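Local atomic coordinates of Agap007691-pb (Anopheles gambiae, PDB entry 5C98), a protein that belongs to the serpin family and may inhibit serine proteases, although its actual role in the mosquito has not been established. Residues L107-D110 with S111-R115. Numbering follows the deposited sequence.
Sequences LRLD and SEFER
D110 swings its CG anti to the backbone N (chi1 177°), which sets the carboxylate beside the amides at the start of the helix and puts OD2 against E112 N. F113 has the same first torsion, 176°, and its ring turns back toward L109. D110 is the N-cap: E112 N donates to D110 OD2 at 3.0 Å, a somewhat bent bond that reaches the oxygen from above the carboxylate plane, 65° out of it. The backbone of D110 starts the helix as well, since E114 N donates to D110 O at 3.0 Å. A negative group here faces the positive end of the helix dipole, which would probably favour the charged carboxylate.

One residue before the cap, L109 CD2 meets the CD2-CE2 bond of the F113 ring obliquely, 3.8 Å from F113 CD2, and L109 CD1 also lies near that bond. The CB of L109 packs against E114 CG at 3.8 Å. Beyond CG the E114 chain is extended but stays beside L109, and a water bridges its carboxylate to the loop, donating to E114 OE2 at 2.8 Å and to L109 O at 2.7 Å. R115 pairs with E112, three residues earlier, in a salt bridge: R115 NH2 to E112 OE1 at 2.9 Å and R115 NE to E112 OE2 at 3.0 Å.

The cap lies at the surface, where strand 95-104, matching strand 2 of serpin sheet A, gives way to helix 111-119, the family's helix E, which leads to parallel strand 124-128. Backbone hydrogen bonds of R108 with H311 and D110 with V309 tie the loop to the one preceding strand 320-328, while F113 points into the protein, stacked on F117 of its own helix and touching L56 between helices 43-51 and 59-69.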
ATOM      1  N   LEU A 107     -14.380 -14.398 -23.754  1.00 25.34           N
ATOM      2  CA  LEU A 107     -13.212 -15.202 -24.092  1.00 23.77           C
ATOM      3  C   LEU A 107     -13.109 -16.372 -23.123  1.00 21.95           C
ATOM      4  O   LEU A 107     -12.958 -16.169 -21.916  1.00 25.94           O
ATOM      5  CB  LEU A 107     -11.937 -14.357 -24.035  1.00 25.39           C
ATOM      6  CG  LEU A 107     -11.865 -13.154 -24.985  1.00 27.12           C
ATOM      7  CD1 LEU A 107     -10.550 -12.426 -24.803  1.00 32.24           C
ATOM      8  CD2 LEU A 107     -12.022 -13.619 -26.425  1.00 35.87           C
ATOM      9  N   ARG A 108     -13.109 -17.586 -23.659  1.00 24.84           N
ATOM     10  CA  ARG A 108     -12.891 -18.761 -22.831  1.00 22.05           C
ATOM     11  C   ARG A 108     -11.506 -18.711 -22.195  1.00 21.16           C
ATOM     12  O   ARG A 108     -10.520 -18.358 -22.843  1.00 23.14           O
ATOM     13  CB  ARG A 108     -13.031 -20.018 -23.689  1.00 22.73           C
ATOM     14  CG  ARG A 108     -12.947 -21.304 -22.913  1.00 33.78           C
ATOM     15  CD  ARG A 108     -13.216 -22.497 -23.823  1.00 44.22           C
ATOM     16  NE  ARG A 108     -12.438 -23.675 -23.453  1.00 47.99           N
ATOM     17  CZ  ARG A 108     -12.378 -24.781 -24.191  1.00 53.47           C
ATOM     18  NH1 ARG A 108     -13.051 -24.854 -25.333  1.00 51.79           N
ATOM     19  NH2 ARG A 108     -11.648 -25.816 -23.789  1.00 52.80           N
ATOM     20  N   LEU A 109     -11.453 -19.044 -20.913  1.00 20.82           N
ATOM     21  CA  LEU A 109     -10.209 -19.063 -20.156  1.00 21.07           C
ATOM     22  C   LEU A 109      -9.429 -20.350 -20.394  1.00 18.55           C
ATOM     23  O   LEU A 109      -9.994 -21.424 -20.602  1.00 21.73           O
ATOM     24  CB  LEU A 109     -10.508 -18.943 -18.663  1.00 22.26           C
ATOM     25  CG  LEU A 109     -11.167 -17.615 -18.257  1.00 20.84           C
ATOM     26  CD1 LEU A 109     -11.595 -17.658 -16.809  1.00 24.22           C
ATOM     27  CD2 LEU A 109     -10.194 -16.464 -18.496  1.00 21.90           C
ATOM     28  N   ASP A 110      -8.103 -20.236 -20.320  1.00 19.57           N
ATOM     29  CA  ASP A 110      -7.256 -21.415 -20.382  1.00 19.62           C
ATOM     30  C   ASP A 110      -7.390 -22.214 -19.093  1.00 19.26           C
ATOM     31  O   ASP A 110      -7.602 -21.658 -18.008  1.00 19.85           O
ATOM     32  CB  ASP A 110      -5.796 -21.012 -20.575  1.00 20.36           C
ATOM     33  CG  ASP A 110      -4.862 -22.215 -20.576  1.00 18.33           C
ATOM     34  OD1 ASP A 110      -4.967 -23.000 -21.522  1.00 22.33           O
ATOM     35  OD2 ASP A 110      -4.064 -22.345 -19.623  1.00 20.16           O
ATOM     36  N   SER A 111      -7.204 -23.530 -19.217  1.00 19.18           N
ATOM     37  CA  SER A 111      -7.396 -24.433 -18.084  1.00 19.30           C
ATOM     38  C   SER A 111      -6.406 -24.188 -16.955  1.00 19.13           C
ATOM     39  O   SER A 111      -6.751 -24.379 -15.785  1.00 23.16           O
ATOM     40  CB  SER A 111      -7.348 -25.883 -18.562  1.00 24.34           C
ATOM     41  OG  SER A 111      -6.137 -26.117 -19.261  1.00 26.74           O
ATOM     42  N   GLU A 112      -5.171 -23.784 -17.265  1.00 20.63           N
ATOM     43  CA  GLU A 112      -4.220 -23.530 -16.190  1.00 21.96           C
ATOM     44  C   GLU A 112      -4.541 -22.226 -15.471  1.00 19.00           C
ATOM     45  O   GLU A 112      -4.367 -22.127 -14.250  1.00 20.14           O
ATOM     46  CB  GLU A 112      -2.788 -23.548 -16.721  1.00 24.02           C
ATOM     47  CG  GLU A 112      -2.280 -24.976 -16.929  1.00 28.96           C
ATOM     48  CD  GLU A 112      -1.969 -25.665 -15.606  1.00 26.61           C
ATOM     49  OE1 GLU A 112      -0.933 -25.283 -14.999  1.00 37.18           O
ATOM     50  OE2 GLU A 112      -2.757 -26.542 -15.185  1.00 32.53           O
ATOM     51  N   PHE A 113      -5.000 -21.204 -16.202  1.00 18.25           N
ATOM     52  CA  PHE A 113      -5.449 -19.986 -15.546  1.00 19.86           C
ATOM     53  C   PHE A 113      -6.596 -20.294 -14.591  1.00 17.47           C
ATOM     54  O   PHE A 113      -6.621 -19.802 -13.460  1.00 19.47           O
ATOM     55  CB  PHE A 113      -5.899 -18.971 -16.587  1.00 21.14           C
ATOM     56  CG  PHE A 113      -6.461 -17.711 -15.985  1.00 20.18           C
ATOM     57  CD1 PHE A 113      -5.636 -16.683 -15.581  1.00 20.05           C
ATOM     58  CD2 PHE A 113      -7.808 -17.572 -15.783  1.00 20.54           C
ATOM     59  CE1 PHE A 113      -6.141 -15.538 -14.994  1.00 18.98           C
ATOM     60  CE2 PHE A 113      -8.318 -16.414 -15.210  1.00 20.84           C
ATOM     61  CZ  PHE A 113      -7.476 -15.401 -14.817  1.00 19.42           C
ATOM     62  N   GLU A 114      -7.557 -21.094 -15.034  1.00 19.19           N
ATOM     63  CA  GLU A 114      -8.671 -21.457 -14.163  1.00 22.07           C
ATOM     64  C   GLU A 114      -8.179 -22.190 -12.926  1.00 20.55           C
ATOM     65  O   GLU A 114      -8.609 -21.903 -11.804  1.00 22.38           O
ATOM     66  CB  GLU A 114      -9.644 -22.344 -14.931  1.00 22.69           C
ATOM     67  CG  GLU A 114     -10.438 -21.634 -16.014  1.00 27.91           C
ATOM     68  CD  GLU A 114     -11.298 -22.597 -16.832  1.00 40.81           C
ATOM     69  OE1 GLU A 114     -10.945 -23.802 -16.934  1.00 39.94           O
ATOM     70  OE2 GLU A 114     -12.338 -22.146 -17.361  1.00 37.78           O
ATOM     71  N   ARG A 115      -7.281 -23.161 -13.105  1.00 20.33           N
ATOM     72  CA  ARG A 115      -6.775 -23.902 -11.956  1.00 19.89           C
ATOM     73  C   ARG A 115      -6.124 -22.952 -10.957  1.00 18.88           C
ATOM     74  O   ARG A 115      -6.394 -23.011  -9.752  1.00 22.68           O
ATOM     75  CB  ARG A 115      -5.769 -24.969 -12.411  1.00 22.80           C
ATOM     76  CG  ARG A 115      -5.211 -25.803 -11.242  1.00 24.18           C
ATOM     77  CD  ARG A 115      -4.132 -26.808 -11.669  1.00 26.08           C
ATOM     78  NE  ARG A 115      -2.941 -26.162 -12.233  1.00 27.21           N
ATOM     79  CZ  ARG A 115      -1.903 -25.702 -11.530  1.00 27.31           C
ATOM     80  NH1 ARG A 115      -1.881 -25.823 -10.211  1.00 31.88           N
ATOM     81  NH2 ARG A 115      -0.865 -25.142 -12.147  1.00 32.13           N
TER
HETATM   82  O   HOH W   1     -12.462 -22.412 -20.122  1.00 38.85           O